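PDB 3MN8: carboxypeptidase D from Drosophila melanogaster, which is a zinc metallocarboxypeptidase that releases C-terminal arginine or lysine from peptides and proteins, processing growth factors, peptide hormones and neuropeptides. Local coordinates for residues Y148-Y162 / E305-L317. Residues are numbered along the deposited sequence; the frame is centred on the assembly and turned at random.
Sequences YALSQEGNCESLPNY and ELSCCKYPAASTL. With GEM ((2-guanidinoethylmercapto)succinic acid), chain G.
The backbone N-H of K310 bonds to C156 O at 2.8 Å, approaching in the carbonyl plane on a lone pair. Two further backbone bonds continue the join: Y311 N gives its hydrogen to N155 O, and Y311 O receives G154 N at 2.8 Å. G154 and N155 thus both face Y311, a G1 beta bulge, with G154 at the third position of the type II turn Q152-N155. Beside these bonds, C156 SG and C309 SG form a disulfide (chi3 -99°) that ties the two loops covalently. The Y311 ring is laid into the turn by CG standing anti to the backbone N (chi1 -156°). One of its faces carries E153 CA in a CH-pi contact, S151 CB meets its edge 4.0 Å from CE1, and its OH lies 3.2 Å from Y148 CE1, the two tyrosines crossing at about a right angle. Y40 adds an edge-to-face ring contact to Y311. A serine in place of Y311 would probably leave E153 and Y148 without their aromatic partner and the turn freer to shift. The extended K310 side chain runs alongside C156 O to bring NZ beside S158 CB; S158 OG is hydrogen-bonded to D103 OD1. E305, the predicted proton donor/acceptor, begins the 305-317 segment. With the K310 side chain about 4 Å from that of zinc ligand E104, this disulfide-linked loop pair borders the zinc site of an M14 carboxypeptidase domain.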
loop_
_atom_site.group_PDB
_atom_site.type_symbol
_atom_site.label_atom_id
_atom_site.label_comp_id
_atom_site.label_asym_id
_atom_site.label_seq_id
_atom_site.Cartn_x
_atom_site.Cartn_y
_atom_site.Cartn_z
ATOM N N TYR A 148 -18.828 6.299 2.468
ATOM C CA TYR A 148 -18.504 7.704 2.664
ATOM C C TYR A 148 -19.755 8.568 2.583
ATOM O O TYR A 148 -20.104 9.271 3.533
ATOM C CB TYR A 148 -17.492 8.150 1.616
ATOM C CG TYR A 148 -17.204 9.633 1.618
ATOM C CD1 TYR A 148 -16.494 10.223 2.659
ATOM C CD2 TYR A 148 -17.620 10.444 0.570
ATOM C CE1 TYR A 148 -16.217 11.583 2.667
ATOM C CE2 TYR A 148 -17.338 11.802 0.566
ATOM C CZ TYR A 148 -16.638 12.361 1.623
ATOM O OH TYR A 148 -16.360 13.705 1.631
ATOM N N ALA A 149 -20.429 8.496 1.439
ATOM C CA ALA A 149 -21.688 9.203 1.225
ATOM C C ALA A 149 -22.641 9.121 2.417
ATOM O O ALA A 149 -23.415 10.046 2.654
ATOM C CB ALA A 149 -22.381 8.686 -0.038
ATOM N N LEU A 150 -22.598 8.019 3.153
ATOM C CA LEU A 150 -23.504 7.835 4.285
ATOM C C LEU A 150 -22.930 8.372 5.601
ATOM O O LEU A 150 -23.625 8.404 6.621
ATOM C CB LEU A 150 -23.918 6.368 4.421
ATOM C CG LEU A 150 -24.823 5.860 3.291
ATOM C CD1 LEU A 150 -24.622 4.391 3.057
ATOM C CD2 LEU A 150 -26.283 6.151 3.578
ATOM N N SER A 151 -21.674 8.819 5.565
ATOM C CA SER A 151 -20.997 9.338 6.760
ATOM C C SER A 151 -21.157 10.859 6.956
ATOM O O SER A 151 -21.447 11.588 6.004
ATOM C CB SER A 151 -19.515 8.948 6.743
ATOM O OG SER A 151 -19.360 7.534 6.735
ATOM N N GLN A 152 -20.968 11.333 8.192
ATOM C CA GLN A 152 -21.163 12.744 8.525
ATOM C C GLN A 152 -19.896 13.472 8.949
ATOM O O GLN A 152 -19.356 13.227 10.031
ATOM C CB GLN A 152 -22.198 12.879 9.643
ATOM C CG GLN A 152 -22.394 14.312 10.134
ATOM C CD GLN A 152 -23.367 14.404 11.284
ATOM O OE1 GLN A 152 -23.445 15.425 11.966
ATOM N NE2 GLN A 152 -24.115 13.331 11.510
ATOM N N GLU A 153 -19.437 14.385 8.104
ATOM C CA GLU A 153 -18.263 15.187 8.426
ATOM C C GLU A 153 -18.380 15.764 9.832
ATOM O O GLU A 153 -19.411 16.329 10.196
ATOM C CB GLU A 153 -18.088 16.321 7.414
ATOM C CG GLU A 153 -16.882 17.194 7.690
ATOM C CD GLU A 153 -16.762 18.346 6.715
ATOM O OE1 GLU A 153 -16.057 19.330 7.046
ATOM O OE2 GLU A 153 -17.374 18.263 5.623
ATOM N N GLY A 154 -17.321 15.618 10.621
ATOM C CA GLY A 154 -17.305 16.126 11.982
ATOM C C GLY A 154 -17.294 15.007 13.003
ATOM O O GLY A 154 -16.799 15.176 14.112
ATOM N N ASN A 155 -17.829 13.853 12.625
ATOM C CA ASN A 155 -17.887 12.711 13.531
ATOM C C ASN A 155 -16.535 12.046 13.830
ATOM O O ASN A 155 -16.053 11.201 13.061
ATOM C CB ASN A 155 -18.881 11.673 13.005
ATOM C CG ASN A 155 -20.260 11.845 13.605
ATOM O OD1 ASN A 155 -21.279 11.540 12.977
ATOM N ND2 ASN A 155 -20.299 12.341 14.833
ATOM N N CYS A 156 -15.927 12.426 14.951
ATOM C CA CYS A 156 -14.708 11.765 15.386
ATOM C C CYS A 156 -15.003 10.290 15.633
ATOM O O CYS A 156 -14.204 9.412 15.291
ATOM C CB CYS A 156 -14.147 12.437 16.643
ATOM S SG CYS A 156 -13.374 14.042 16.330
ATOM N N GLU A 157 -16.165 10.025 16.223
ATOM C CA GLU A 157 -16.637 8.658 16.421
ATOM C C GLU A 157 -17.650 8.252 15.351
ATOM O O GLU A 157 -18.442 9.070 14.887
ATOM C CB GLU A 157 -17.256 8.494 17.812
ATOM C CG GLU A 157 -16.244 8.525 18.952
ATOM C CD GLU A 157 -16.237 9.848 19.699
ATOM O OE1 GLU A 157 -17.079 10.020 20.612
ATOM O OE2 GLU A 157 -15.385 10.707 19.379
ATOM N N SER A 158 -17.620 6.982 14.968
ATOM C CA SER A 158 -18.520 6.465 13.944
ATOM C C SER A 158 -19.974 6.599 14.382
ATOM O O SER A 158 -20.251 6.949 15.524
ATOM C CB SER A 158 -18.177 5.002 13.627
ATOM O OG SER A 158 -18.961 4.507 12.554
ATOM N N LEU A 159 -20.899 6.314 13.469
ATOM C CA LEU A 159 -22.329 6.548 13.691
ATOM C C LEU A 159 -23.033 5.317 14.243
ATOM O O LEU A 159 -22.439 4.246 14.314
ATOM C CB LEU A 159 -23.006 6.937 12.371
ATOM C CG LEU A 159 -22.820 8.321 11.733
ATOM C CD1 LEU A 159 -23.401 8.310 10.319
ATOM C CD2 LEU A 159 -23.441 9.444 12.573
ATOM N N PRO A 160 -24.311 5.470 14.635
ATOM C CA PRO A 160 -25.143 4.333 15.048
ATOM C C PRO A 160 -25.107 3.192 14.032
ATOM O O PRO A 160 -25.102 3.439 12.828
ATOM C CB PRO A 160 -26.539 4.948 15.111
ATOM C CG PRO A 160 -26.277 6.357 15.520
ATOM C CD PRO A 160 -25.008 6.757 14.836
ATOM N N ASN A 161 -25.081 1.957 14.518
ATOM C CA ASN A 161 -25.003 0.788 13.639
ATOM C C ASN A 161 -23.648 0.627 12.944
ATOM O O ASN A 161 -23.423 -0.349 12.234
ATOM C CB ASN A 161 -26.125 0.827 12.594
ATOM C CG ASN A 161 -27.502 0.836 13.220
ATOM O OD1 ASN A 161 -28.373 1.607 12.823
ATOM N ND2 ASN A 161 -27.706 -0.024 14.210
ATOM N N TYR A 162 -22.743 1.572 13.176
ATOM C CA TYR A 162 -21.540 1.701 12.361
ATOM C C TYR A 162 -21.941 1.966 10.920
ATOM O O TYR A 162 -21.336 1.446 9.967
ATOM C CB TYR A 162 -20.635 0.479 12.474
ATOM C CG TYR A 162 -19.839 0.488 13.746
ATOM C CD1 TYR A 162 -20.230 -0.276 14.832
ATOM C CD2 TYR A 162 -18.704 1.279 13.872
ATOM C CE1 TYR A 162 -19.507 -0.269 16.005
ATOM C CE2 TYR A 162 -17.972 1.293 15.046
ATOM C CZ TYR A 162 -18.380 0.520 16.111
ATOM O OH TYR A 162 -17.653 0.534 17.280
ATOM N N GLU A 305 -3.184 4.303 10.624
ATOM C CA GLU A 305 -4.210 5.088 11.295
ATOM C C GLU A 305 -3.723 6.533 11.386
ATOM O O GLU A 305 -2.654 6.798 11.933
ATOM C CB GLU A 305 -4.468 4.514 12.696
ATOM C CG GLU A 305 -4.914 3.040 12.730
ATOM C CD GLU A 305 -6.380 2.859 12.359
ATOM O OE1 GLU A 305 -6.861 1.710 12.354
ATOM O OE2 GLU A 305 -7.053 3.870 12.064
ATOM N N LEU A 306 -4.508 7.467 10.859
ATOM C CA LEU A 306 -4.042 8.849 10.704
ATOM C C LEU A 306 -4.485 9.812 11.804
ATOM O O LEU A 306 -3.698 10.643 12.260
ATOM C CB LEU A 306 -4.447 9.405 9.334
ATOM C CG LEU A 306 -3.848 8.601 8.190
ATOM C CD1 LEU A 306 -4.469 8.965 6.860
ATOM C CD2 LEU A 306 -2.353 8.802 8.163
ATOM N N SER A 307 -5.739 9.706 12.226
ATOM C CA SER A 307 -6.268 10.635 13.212
ATOM C C SER A 307 -7.018 9.914 14.314
ATOM O O SER A 307 -7.482 8.782 14.132
ATOM C CB SER A 307 -7.193 11.644 12.542
ATOM O OG SER A 307 -8.130 10.983 11.701
ATOM N N CYS A 308 -7.115 10.575 15.463
ATOM C CA CYS A 308 -7.962 10.120 16.551
ATOM C C CYS A 308 -9.410 10.321 16.160
ATOM O O CYS A 308 -10.259 9.462 16.406
ATOM C CB CYS A 308 -7.656 10.900 17.829
ATOM S SG CYS A 308 -6.117 10.407 18.614
ATOM N N CYS A 309 -9.691 11.469 15.553
ATOM C CA CYS A 309 -11.020 11.731 15.014
ATOM C C CYS A 309 -11.204 11.117 13.616
ATOM O O CYS A 309 -10.514 11.486 12.653
ATOM C CB CYS A 309 -11.289 13.223 14.969
ATOM S SG CYS A 309 -12.946 13.605 14.388
ATOM N N LYS A 310 -12.138 10.178 13.511
ATOM C CA LYS A 310 -12.362 9.471 12.256
ATOM C C LYS A 310 -12.664 10.429 11.102
ATOM O O LYS A 310 -12.068 10.333 10.028
ATOM C CB LYS A 310 -13.491 8.451 12.413
ATOM C CG LYS A 310 -13.175 7.335 13.386
ATOM C CD LYS A 310 -14.297 6.294 13.457
ATOM C CE LYS A 310 -13.736 4.921 13.897
ATOM N NZ LYS A 310 -14.734 3.797 13.863
ATOM N N TYR A 311 -13.593 11.354 11.336
ATOM C CA TYR A 311 -14.026 12.310 10.312
ATOM C C TYR A 311 -13.888 13.747 10.808
ATOM O O TYR A 311 -14.871 14.336 11.245
ATOM C CB TYR A 311 -15.496 12.068 9.950
ATOM C CG TYR A 311 -15.911 12.553 8.569
ATOM C CD1 TYR A 311 -16.919 11.902 7.862
ATOM C CD2 TYR A 311 -15.295 13.642 7.967
ATOM C CE1 TYR A 311 -17.310 12.319 6.600
ATOM C CE2 TYR A 311 -15.671 14.066 6.692
ATOM C CZ TYR A 311 -16.685 13.398 6.020
ATOM O OH TYR A 311 -17.079 13.807 4.766
ATOM N N PRO A 312 -12.671 14.315 10.746
ATOM C CA PRO A 312 -12.472 15.682 11.248
ATOM C C PRO A 312 -12.992 16.710 10.250
ATOM O O PRO A 312 -13.503 16.329 9.192
ATOM C CB PRO A 312 -10.948 15.799 11.401
ATOM C CG PRO A 312 -10.384 14.400 11.088
ATOM C CD PRO A 312 -11.420 13.709 10.258
ATOM N N ALA A 313 -12.873 17.992 10.588
ATOM C CA ALA A 313 -13.331 19.071 9.711
ATOM C C ALA A 313 -12.231 19.496 8.749
ATOM O O ALA A 313 -11.044 19.330 9.036
ATOM C CB ALA A 313 -13.818 20.277 10.533
ATOM N N ALA A 314 -12.637 20.058 7.614
ATOM C CA ALA A 314 -11.706 20.459 6.566
ATOM C C ALA A 314 -10.486 21.249 7.067
ATOM O O ALA A 314 -9.356 20.962 6.677
ATOM C CB ALA A 314 -12.443 21.245 5.491
ATOM N N SER A 315 -10.717 22.240 7.923
ATOM C CA SER A 315 -9.649 23.131 8.393
ATOM C C SER A 315 -8.495 22.337 8.979
ATOM O O SER A 315 -7.364 22.820 9.051
ATOM C CB SER A 315 -10.184 24.131 9.436
ATOM O OG SER A 315 -10.662 23.468 10.602
ATOM N N THR A 316 -8.807 21.116 9.401
ATOM C CA THR A 316 -7.828 20.190 9.944
ATOM C C THR A 316 -6.895 19.686 8.849
ATOM O O THR A 316 -5.700 19.469 9.085
ATOM C CB THR A 316 -8.534 18.992 10.614
ATOM O OG1 THR A 316 -8.803 19.311 11.983
ATOM C CG2 THR A 316 -7.679 17.745 10.561
ATOM N N LEU A 317 -7.448 19.530 7.648
ATOM C CA LEU A 317 -6.771 18.885 6.525
ATOM C C LEU A 317 -5.379 19.429 6.174
ATOM O O LEU A 317 -4.451 18.650 5.912
ATOM C CB LEU A 317 -7.671 18.909 5.291
ATOM C CG LEU A 317 -9.089 18.352 5.449
ATOM C CD1 LEU A 317 -9.882 18.631 4.177
ATOM C CD2 LEU A 317 -9.103 16.851 5.797
HETATM C C8 GEM G . -9.018 -1.841 12.363
HETATM S S7 GEM G . -7.803 -2.131 11.107
HETATM C C6 GEM G . -6.324 -1.711 11.984
HETATM C C5 GEM G . -6.157 -2.462 13.303
HETATM N N3 GEM G . -5.894 -3.857 12.984
HETATM C C1 GEM G . -5.858 -4.878 13.832
HETATM N N4 GEM G . -5.604 -6.105 13.394
HETATM N N2 GEM G . -6.080 -4.677 15.127
HETATM C C9 GEM G . -10.325 -2.391 11.855
HETATM O O14 GEM G . -10.365 -2.827 10.683
HETATM O O15 GEM G . -11.316 -2.403 12.616
HETATM C C10 GEM G . -9.134 -0.361 12.766
HETATM C C11 GEM G . -9.700 0.596 11.724
HETATM O O12 GEM G . -9.062 1.655 11.506
HETATM O O13 GEM G . -10.787 0.327 11.150
#